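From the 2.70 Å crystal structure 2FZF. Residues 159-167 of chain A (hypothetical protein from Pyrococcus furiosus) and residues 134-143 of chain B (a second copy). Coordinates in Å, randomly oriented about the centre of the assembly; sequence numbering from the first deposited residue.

Chain A 159-167: ELLLNWEMY
Chain B 134-143: EEKKRLMRYL

Two copies of one protein meet here through a pair of helices that run nearly antiparallel, their N-to-C directions 156° apart and their axes 8.9 Å apart at closest approach. The chain B stretch is helical throughout, with phi/psi near -60/-40, and continues beyond Leu B143. The chain A helix enters from earlier in the chain and is kinked: the N atoms of Leu A162 and Asn A163 lack the regular hydrogen bond to the turn before; Leu A162 N has just a weak hydrogen bond, 3.4 Å, to Glu A159 O, three residues back. From Glu A165 the chain is no longer helical, and Met A166 has a positive phi (54/-168). Two pairs set the register: Asn A163 CA lies 6.4 Å from Glu B135 CA, and Glu A159 CA lies 5.9 Å from Arg B138 CA. About 507 Å² is buried.

Along chain B, Glu B134 (chi1 m, chi2 m) does not touch chain A; its OE2 pairs with Arg B141 within the same helix. Glu B135, extended with chi1 and chi2 t, is lightly covered by chain A; its CA is 3.6 Å from the OD1 of Asn A163 (chi1 m, chi2 -65°). Lys B136 points away and Lys B137 leads its end away, so the next contact falls at Arg B138.

Arg B138 (chi1 m, chi2 t, chi3 t, chi4 -55°) is the most covered residue, pointing toward chain A and laying its length across it. Its CD sits 3.3 Å from Glu A159 O, and its NH1 lies 3.3 Å from CD1 of Leu A162 (chi1 m, chi2 t), which covers one guanidinium face. Met A166 CG reaches within 3.8 Å of Arg B138 NH2. Glu A159 OE1 stands 4.0 Å from Arg B138 NH1, opposite charges beyond a salt bridge.

Leu B139 (chi1 -124°, chi2 m) starts away from the partner, but its end returns, placing CD2 3.7 Å from Leu A160 CD1 in an apolar contact. Arg B141 (chi1 -117°, chi2 t, chi3 m) provides the salt bridge between the chains: its NH1 donates a weak hydrogen bond to Glu A159 OE1 at 3.2 Å, with the carboxylate oxygen at the guanidinium edge. Arg B141 NH2 makes a weak hydrogen bond, part of a second salt bridge, to Glu B134 OE2 at 3.3 Å, so one guanidinium links acids from both chains. Glu A159 has chi1 t, chi2 p and chi3 -77°, with OE2 3.2 Å from Arg B141 CD.

Tyr B142 (chi1 t, chi2 -92°) closes the contact. Leu A160 (chi1 -121°, chi2 p) sets CD2 over one ring face, 3.5 Å from the Tyr B142 ring centroid and 20° off the normal, a CH-pi contact. The rule is economical: one salt bridge between the chains beside a small apolar patch, with an arginine's length as packing surface.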

# COMPACT_ATOMS: atom_id res chain seq x y z
N GLU A 159 6.44 3.38 -11.27
CA GLU A 159 7.74 4.04 -11.10
C GLU A 159 8.88 3.16 -11.64
O GLU A 159 9.74 3.63 -12.37
CB GLU A 159 7.95 4.33 -9.60
CG GLU A 159 8.85 5.52 -9.27
CD GLU A 159 8.32 6.85 -9.77
OE1 GLU A 159 8.44 7.12 -10.98
OE2 GLU A 159 7.77 7.62 -8.95
N LEU A 160 8.87 1.88 -11.26
CA LEU A 160 9.89 0.93 -11.69
C LEU A 160 9.69 0.45 -13.12
O LEU A 160 10.60 -0.09 -13.74
CB LEU A 160 9.92 -0.26 -10.72
CG LEU A 160 11.25 -0.53 -10.01
CD1 LEU A 160 11.91 0.78 -9.58
CD2 LEU A 160 11.00 -1.43 -8.80
N LEU A 161 8.48 0.62 -13.65
CA LEU A 161 8.20 0.21 -15.01
C LEU A 161 8.73 1.23 -16.00
O LEU A 161 8.78 0.99 -17.20
CB LEU A 161 6.70 0.04 -15.22
CG LEU A 161 6.13 -1.31 -14.80
CD1 LEU A 161 4.63 -1.31 -14.98
CD2 LEU A 161 6.79 -2.41 -15.65
N LEU A 162 9.12 2.39 -15.48
CA LEU A 162 9.65 3.47 -16.31
C LEU A 162 11.10 3.23 -16.71
O LEU A 162 11.56 3.69 -17.75
CB LEU A 162 9.53 4.80 -15.57
CG LEU A 162 8.10 5.30 -15.35
CD1 LEU A 162 8.12 6.31 -14.22
CD2 LEU A 162 7.53 5.89 -16.63
N ASN A 163 11.81 2.51 -15.85
CA ASN A 163 13.22 2.18 -16.10
C ASN A 163 13.30 1.19 -17.27
O ASN A 163 14.27 1.18 -18.02
CB ASN A 163 13.84 1.55 -14.84
CG ASN A 163 13.88 2.51 -13.64
OD1 ASN A 163 14.56 3.54 -13.67
ND2 ASN A 163 13.14 2.16 -12.59
N TRP A 164 12.25 0.38 -17.41
CA TRP A 164 12.16 -0.63 -18.46
C TRP A 164 12.55 -0.11 -19.84
O TRP A 164 13.47 -0.64 -20.47
CB TRP A 164 10.75 -1.20 -18.49
CG TRP A 164 10.69 -2.69 -18.63
CD1 TRP A 164 10.61 -3.41 -19.79
CD2 TRP A 164 10.65 -3.65 -17.57
NE1 TRP A 164 10.52 -4.76 -19.51
CE2 TRP A 164 10.54 -4.93 -18.15
CE3 TRP A 164 10.70 -3.55 -16.17
CZ2 TRP A 164 10.48 -6.11 -17.40
CZ3 TRP A 164 10.63 -4.72 -15.41
CH2 TRP A 164 10.53 -5.98 -16.03
N GLU A 165 11.86 0.91 -20.33
CA GLU A 165 12.19 1.45 -21.64
C GLU A 165 12.91 2.79 -21.56
O GLU A 165 14.11 2.85 -21.32
CB GLU A 165 10.94 1.58 -22.51
CG GLU A 165 10.39 0.28 -23.05
CD GLU A 165 9.37 0.50 -24.16
OE1 GLU A 165 8.41 1.27 -23.94
OE2 GLU A 165 9.52 -0.09 -25.25
N MET A 166 12.16 3.87 -21.77
CA MET A 166 12.70 5.23 -21.76
C MET A 166 13.88 5.39 -22.72
O MET A 166 14.14 4.53 -23.56
CB MET A 166 13.10 5.64 -20.34
CG MET A 166 11.91 6.06 -19.46
SD MET A 166 10.90 7.43 -20.14
CE MET A 166 9.57 6.52 -20.95
N TYR A 167 14.59 6.51 -22.60
CA TYR A 167 15.72 6.78 -23.48
C TYR A 167 16.92 7.36 -22.71
O TYR A 167 16.88 7.36 -21.46
CB TYR A 167 15.28 7.76 -24.59
CG TYR A 167 13.83 7.63 -25.01
CD1 TYR A 167 12.80 8.13 -24.21
CD2 TYR A 167 13.47 6.98 -26.20
CE1 TYR A 167 11.46 8.00 -24.58
CE2 TYR A 167 12.13 6.83 -26.58
CZ TYR A 167 11.13 7.34 -25.76
OH TYR A 167 9.80 7.20 -26.10
N GLU B 134 18.73 9.74 -13.03
CA GLU B 134 17.31 9.40 -12.94
C GLU B 134 16.91 7.96 -12.63
O GLU B 134 15.85 7.74 -12.05
CB GLU B 134 16.60 9.86 -14.22
CG GLU B 134 16.36 11.37 -14.27
CD GLU B 134 15.25 11.83 -13.32
OE1 GLU B 134 15.15 13.05 -13.07
OE2 GLU B 134 14.47 10.97 -12.84
N GLU B 135 17.74 6.99 -12.99
CA GLU B 135 17.40 5.59 -12.71
C GLU B 135 17.41 5.28 -11.21
O GLU B 135 16.53 4.59 -10.70
CB GLU B 135 18.36 4.63 -13.45
CG GLU B 135 18.16 3.17 -13.04
CD GLU B 135 18.97 2.18 -13.86
OE1 GLU B 135 19.13 1.03 -13.39
OE2 GLU B 135 19.43 2.53 -14.98
N LYS B 136 18.42 5.80 -10.51
CA LYS B 136 18.55 5.61 -9.07
C LYS B 136 17.49 6.43 -8.34
O LYS B 136 17.11 6.12 -7.22
CB LYS B 136 19.95 6.02 -8.60
CG LYS B 136 21.02 4.97 -8.85
CD LYS B 136 21.02 4.43 -10.28
CE LYS B 136 22.04 3.29 -10.45
NZ LYS B 136 22.10 2.69 -11.83
N LYS B 137 17.00 7.49 -8.98
CA LYS B 137 15.97 8.30 -8.36
C LYS B 137 14.66 7.54 -8.33
O LYS B 137 13.94 7.57 -7.33
CB LYS B 137 15.80 9.63 -9.11
CG LYS B 137 16.99 10.58 -8.97
CD LYS B 137 16.69 11.91 -9.64
CE LYS B 137 17.66 12.99 -9.18
NZ LYS B 137 17.52 13.29 -7.72
N ARG B 138 14.34 6.85 -9.43
CA ARG B 138 13.10 6.06 -9.50
C ARG B 138 13.13 5.00 -8.41
O ARG B 138 12.14 4.80 -7.70
CB ARG B 138 12.97 5.34 -10.86
CG ARG B 138 12.73 6.24 -12.07
CD ARG B 138 12.39 5.39 -13.29
NE ARG B 138 12.49 6.08 -14.57
CZ ARG B 138 11.85 7.21 -14.88
NH1 ARG B 138 11.05 7.80 -13.99
NH2 ARG B 138 11.98 7.72 -16.09
N LEU B 139 14.28 4.34 -8.29
CA LEU B 139 14.50 3.29 -7.31
C LEU B 139 14.16 3.78 -5.90
O LEU B 139 13.41 3.13 -5.18
CB LEU B 139 15.97 2.85 -7.36
CG LEU B 139 16.29 1.38 -7.61
CD1 LEU B 139 15.92 0.55 -6.37
CD2 LEU B 139 15.53 0.90 -8.86
N MET B 140 14.71 4.92 -5.52
CA MET B 140 14.43 5.46 -4.20
C MET B 140 12.95 5.81 -4.17
O MET B 140 12.26 5.58 -3.17
CB MET B 140 15.28 6.70 -3.93
CG MET B 140 16.79 6.53 -4.19
SD MET B 140 17.59 5.21 -3.22
CE MET B 140 16.84 5.46 -1.69
N ARG B 141 12.45 6.34 -5.28
CA ARG B 141 11.04 6.70 -5.35
C ARG B 141 10.17 5.45 -5.15
O ARG B 141 9.16 5.48 -4.43
CB ARG B 141 10.73 7.39 -6.68
CG ARG B 141 10.25 8.81 -6.45
CD ARG B 141 10.00 9.54 -7.74
NE ARG B 141 11.24 10.05 -8.32
CZ ARG B 141 11.58 9.90 -9.60
NH1 ARG B 141 10.76 9.25 -10.42
NH2 ARG B 141 12.71 10.40 -10.05
N TYR B 142 10.59 4.35 -5.75
CA TYR B 142 9.87 3.09 -5.60
C TYR B 142 9.81 2.72 -4.11
O TYR B 142 8.71 2.53 -3.57
CB TYR B 142 10.58 1.99 -6.42
CG TYR B 142 10.23 0.57 -6.00
CD1 TYR B 142 11.01 -0.11 -5.06
CD2 TYR B 142 9.09 -0.06 -6.48
CE1 TYR B 142 10.65 -1.38 -4.60
CE2 TYR B 142 8.72 -1.32 -6.02
CZ TYR B 142 9.49 -1.97 -5.09
OH TYR B 142 9.10 -3.20 -4.63
N LEU B 143 10.97 2.66 -3.45
CA LEU B 143 11.07 2.32 -2.03
C LEU B 143 10.24 3.25 -1.14
O LEU B 143 9.67 2.82 -0.14
CB LEU B 143 12.53 2.34 -1.58
CG LEU B 143 13.53 1.41 -2.29
CD1 LEU B 143 14.95 1.83 -1.93
CD2 LEU B 143 13.29 -0.04 -1.90